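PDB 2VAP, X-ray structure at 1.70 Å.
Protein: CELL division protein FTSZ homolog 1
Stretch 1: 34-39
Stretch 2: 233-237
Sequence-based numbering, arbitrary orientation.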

ATOM      1  N   GLN A  34      21.236 -11.076  -4.064  1.00 22.17           N
ATOM      2  CA  GLN A  34      21.264 -10.030  -3.039  1.00 25.13           C
ATOM      3  C   GLN A  34      20.961  -8.638  -3.597  1.00 21.25           C
ATOM      4  O   GLN A  34      20.292  -7.839  -2.941  1.00 24.21           O
ATOM      5  CB  GLN A  34      22.607 -10.022  -2.302  1.00 25.63           C
ATOM      6  CG  GLN A  34      22.710 -11.045  -1.178  1.00 75.46           C
ATOM      7  CD  GLN A  34      24.052 -11.013  -0.463  1.00225.44           C
ATOM      8  OE1 GLN A  34      24.638  -9.949  -0.255  1.00295.61           O
ATOM      9  NE2 GLN A  34      24.541 -12.186  -0.076  1.00 75.12           N
ATOM     10  N   GLN A  35      21.448  -8.354  -4.804  1.00 20.82           N
ATOM     11  CA  GLN A  35      21.233  -7.039  -5.420  1.00 26.08           C
ATOM     12  C   GLN A  35      19.852  -6.885  -6.076  1.00 19.86           C
ATOM     13  O   GLN A  35      19.518  -5.810  -6.580  1.00 23.95           O
ATOM     14  CB  GLN A  35      22.378  -6.665  -6.383  1.00 37.59           C
ATOM     15  CG  GLN A  35      22.551  -7.564  -7.606  1.00 30.60           C
ATOM     16  CD  GLN A  35      21.645  -7.185  -8.766  1.00500.00           C
ATOM     17  OE1 GLN A  35      20.895  -8.016  -9.278  1.00 35.04           O
ATOM     18  NE2 GLN A  35      21.708  -5.925  -9.186  1.00 40.20           N
ATOM     19  N   THR A  36      19.060  -7.958  -6.061  1.00 16.61           N
ATOM     20  CA  THR A  36      17.662  -7.894  -6.497  1.00 14.35           C
ATOM     21  C   THR A  36      16.747  -7.548  -5.324  1.00 20.04           C
ATOM     22  O   THR A  36      15.560  -7.269  -5.513  1.00 17.67           O
ATOM     23  CB  THR A  36      17.169  -9.214  -7.150  1.00 17.61           C
ATOM     24  OG1 THR A  36      17.118 -10.257  -6.169  1.00 17.09           O
ATOM     25  CG2 THR A  36      18.069  -9.632  -8.308  1.00 17.31           C
ATOM     26  N   LYS A  37      17.310  -7.575  -4.117  1.00 17.59           N
ATOM     27  CA  LYS A  37      16.570  -7.279  -2.893  1.00 16.99           C
ATOM     28  C   LYS A  37      16.562  -5.781  -2.592  1.00 18.12           C
ATOM     29  O   LYS A  37      17.272  -5.001  -3.232  1.00 23.64           O
ATOM     30  CB  LYS A  37      17.164  -8.046  -1.705  1.00 18.55           C
ATOM     31  CG  LYS A  37      17.080  -9.561  -1.818  1.00 21.83           C
ATOM     32  CD  LYS A  37      17.680 -10.236  -0.595  1.00 30.12           C
ATOM     33  CE  LYS A  37      17.626 -11.750  -0.716  1.00 36.62           C
ATOM     34  NZ  LYS A  37      18.178 -12.420   0.494  1.00 67.01           N
ATOM     35  N   ALA A  38      15.752  -5.389  -1.610  1.00 16.24           N
ATOM     36  CA  ALA A  38      15.667  -3.998  -1.181  1.00 14.69           C
ATOM     37  C   ALA A  38      15.415  -3.893   0.316  1.00 15.12           C
ATOM     38  O   ALA A  38      14.700  -4.717   0.894  1.00 17.56           O
ATOM     39  CB  ALA A  38      14.571  -3.276  -1.946  1.00 22.39           C
ATOM     40  N   LYS A  39      16.014  -2.882   0.938  1.00 12.16           N
ATOM     41  CA  LYS A  39      15.685  -2.522   2.312  1.00  9.68           C
ATOM     42  C   LYS A  39      14.374  -1.745   2.283  1.00 10.10           C
ATOM     43  O   LYS A  39      14.290  -0.676   1.676  1.00 13.80           O
ATOM     44  CB  LYS A  39      16.800  -1.685   2.944  1.00 16.68           C
ATOM     45  CG  LYS A  39      18.078  -2.460   3.224  1.00 29.80           C
ATOM     46  CD  LYS A  39      19.122  -1.587   3.900  1.00 63.69           C
ATOM     47  CE  LYS A  39      20.404  -2.361   4.163  1.00 79.93           C
ATOM     48  NZ  LYS A  39      21.437  -1.518   4.824  1.00 91.32           N
ATOM     49  N   ASN A 233       9.716 -14.738  -8.218  1.00 18.54           N
ATOM     50  CA  ASN A 233      10.138 -13.580  -7.438  1.00 22.59           C
ATOM     51  C   ASN A 233      10.375 -12.375  -8.340  1.00 21.60           C
ATOM     52  O   ASN A 233      10.675 -12.528  -9.526  1.00 21.91           O
ATOM     53  CB  ASN A 233      11.398 -13.897  -6.628  1.00 17.63           C
ATOM     54  CG  ASN A 233      11.778 -12.778  -5.662  1.00 25.93           C
ATOM     55  OD1 ASN A 233      12.933 -12.359  -5.613  1.00 22.94           O
ATOM     56  ND2 ASN A 233      10.806 -12.294  -4.890  1.00 17.09           N
ATOM     57  N   VAL A 234      10.236 -11.182  -7.768  1.00 20.48           N
ATOM     58  CA  VAL A 234      10.387  -9.942  -8.519  1.00 16.92           C
ATOM     59  C   VAL A 234      11.647  -9.187  -8.098  1.00 16.89           C
ATOM     60  O   VAL A 234      11.932  -9.039  -6.907  1.00 19.60           O
ATOM     61  CB  VAL A 234       9.144  -9.028  -8.373  1.00 20.58           C
ATOM     62  CG1 VAL A 234       9.243  -7.846  -9.316  1.00 23.38           C
ATOM     63  CG2 VAL A 234       7.866  -9.808  -8.655  1.00 31.63           C
ATOM     64  N   ASP A 235      12.398  -8.736  -9.099  1.00 14.21           N
ATOM     65  CA  ASP A 235      13.580  -7.905  -8.906  1.00 13.45           C
ATOM     66  C   ASP A 235      13.131  -6.498  -8.529  1.00 13.98           C
ATOM     67  O   ASP A 235      12.239  -5.936  -9.170  1.00 15.91           O
ATOM     68  CB  ASP A 235      14.392  -7.878 -10.208  1.00 13.99           C
ATOM     69  CG  ASP A 235      15.761  -7.218 -10.057  1.00 19.07           C
ATOM     70  OD1 ASP A 235      16.596  -7.407 -10.967  1.00 24.04           O
ATOM     71  OD2 ASP A 235      16.012  -6.513  -9.055  1.00 18.75           O
ATOM     72  N   PHE A 236      13.747  -5.934  -7.491  1.00 16.11           N
ATOM     73  CA  PHE A 236      13.447  -4.564  -7.062  1.00 13.23           C
ATOM     74  C   PHE A 236      13.614  -3.558  -8.202  1.00 15.12           C
ATOM     75  O   PHE A 236      12.871  -2.577  -8.284  1.00 18.74           O
ATOM     76  CB  PHE A 236      14.307  -4.161  -5.857  1.00 16.68           C
ATOM     77  CG  PHE A 236      14.118  -2.731  -5.423  1.00 16.88           C
ATOM     78  CD1 PHE A 236      12.888  -2.290  -4.938  1.00 17.73           C
ATOM     79  CD2 PHE A 236      15.173  -1.826  -5.494  1.00 15.98           C
ATOM     80  CE1 PHE A 236      12.711  -0.966  -4.535  1.00 12.62           C
ATOM     81  CE2 PHE A 236      15.007  -0.501  -5.093  1.00 26.51           C
ATOM     82  CZ  PHE A 236      13.773  -0.071  -4.613  1.00 22.63           C
ATOM     83  N   ALA A 237      14.582  -3.820  -9.081  1.00 17.81           N
ATOM     84  CA  ALA A 237      14.819  -2.992 -10.264  1.00 19.15           C
ATOM     85  C   ALA A 237      13.588  -2.912 -11.168  1.00 14.50           C
ATOM     86  O   ALA A 237      13.281  -1.849 -11.712  1.00 17.77           O
ATOM     87  CB  ALA A 237      16.021  -3.512 -11.042  1.00 18.45           C
TER
HETATM   88  O   HOH W   1      18.503  -5.352  -9.469  1.00 35.96           O
HETATM   89  O   HOH W   2      14.129  -9.964  -5.164  1.00 32.28           O

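This contact is a small example of how the start of a helix can be fastened to a distant loop: one backbone hydrogen bond, one methyl group lying on an aromatic face, and bridging water join two segments nearly two hundred residues apart in sequence.

The general principle is that the first turn of a helix has amide groups with no preceding helical carbonyls to receive them, so partners must come from elsewhere. Here two successive amides are met in different ways. Asp235, at the N-cap position, uses its own side chain for one of them: Ala237 N donates to Asp235 OD2 at 3.0 Å, with an N-H...acceptor angle of 162°. The other is met across the contact, where Phe236 N donates to Thr36 O at 3.0 Å and 163°. Both bonds are of ordinary length and close to linear. The second is the single direct hydrogen bond between the stretches, and it depends on main-chain atoms alone.

The carbonyl that receives it belongs to a residue in a type I beta turn from Gln34 to Lys37, closed by Lys37 N donating to Gln34 O at 3.2 Å. The backbones come close at this point, with Thr36 CA and Asp235 CA 4.7 Å apart. The capping carboxylate is packed against the turn as well: Asp235 OD2 lies 3.3 Å from Thr36 CA and 3.5 Å from Thr36 CB. The CA-to-CB bond of Asp235 points sideways, yet the end of its side chain comes nearer to the turn.

Beyond the hydrogen bond, the chain of stretch 1 runs on past the Phe236 side chain. Ala38 points its CB toward the other stretch and sets it over one face of the ring, 3.6 Å from the centroid and only 17° off the ring normal, the geometry of a CH-pi contact. The closest ring atom, Phe236 CG, is 3.5 Å from Ala38 CB. The CA-to-CB bond of Lys37, between the two anchoring residues, points away from the other stretch, and its extended side chain comes no nearer than 6.3 Å.

Water completes the join. Water 1 donates to Gln35 O at 3.1 Å and to Asp235 OD2 at 2.8 Å, so the same carboxylate oxygen that caps the helix also takes part in a bridge to the turn. Water 2 lies beside Thr36, Asn233 and Val234, with its oxygen 3.2 Å from Thr36 OG1, 2.7 Å from Asn233 OD1 and 3.0 Å from Val234 O. The whole contact buries just 237 Å², counting both sides.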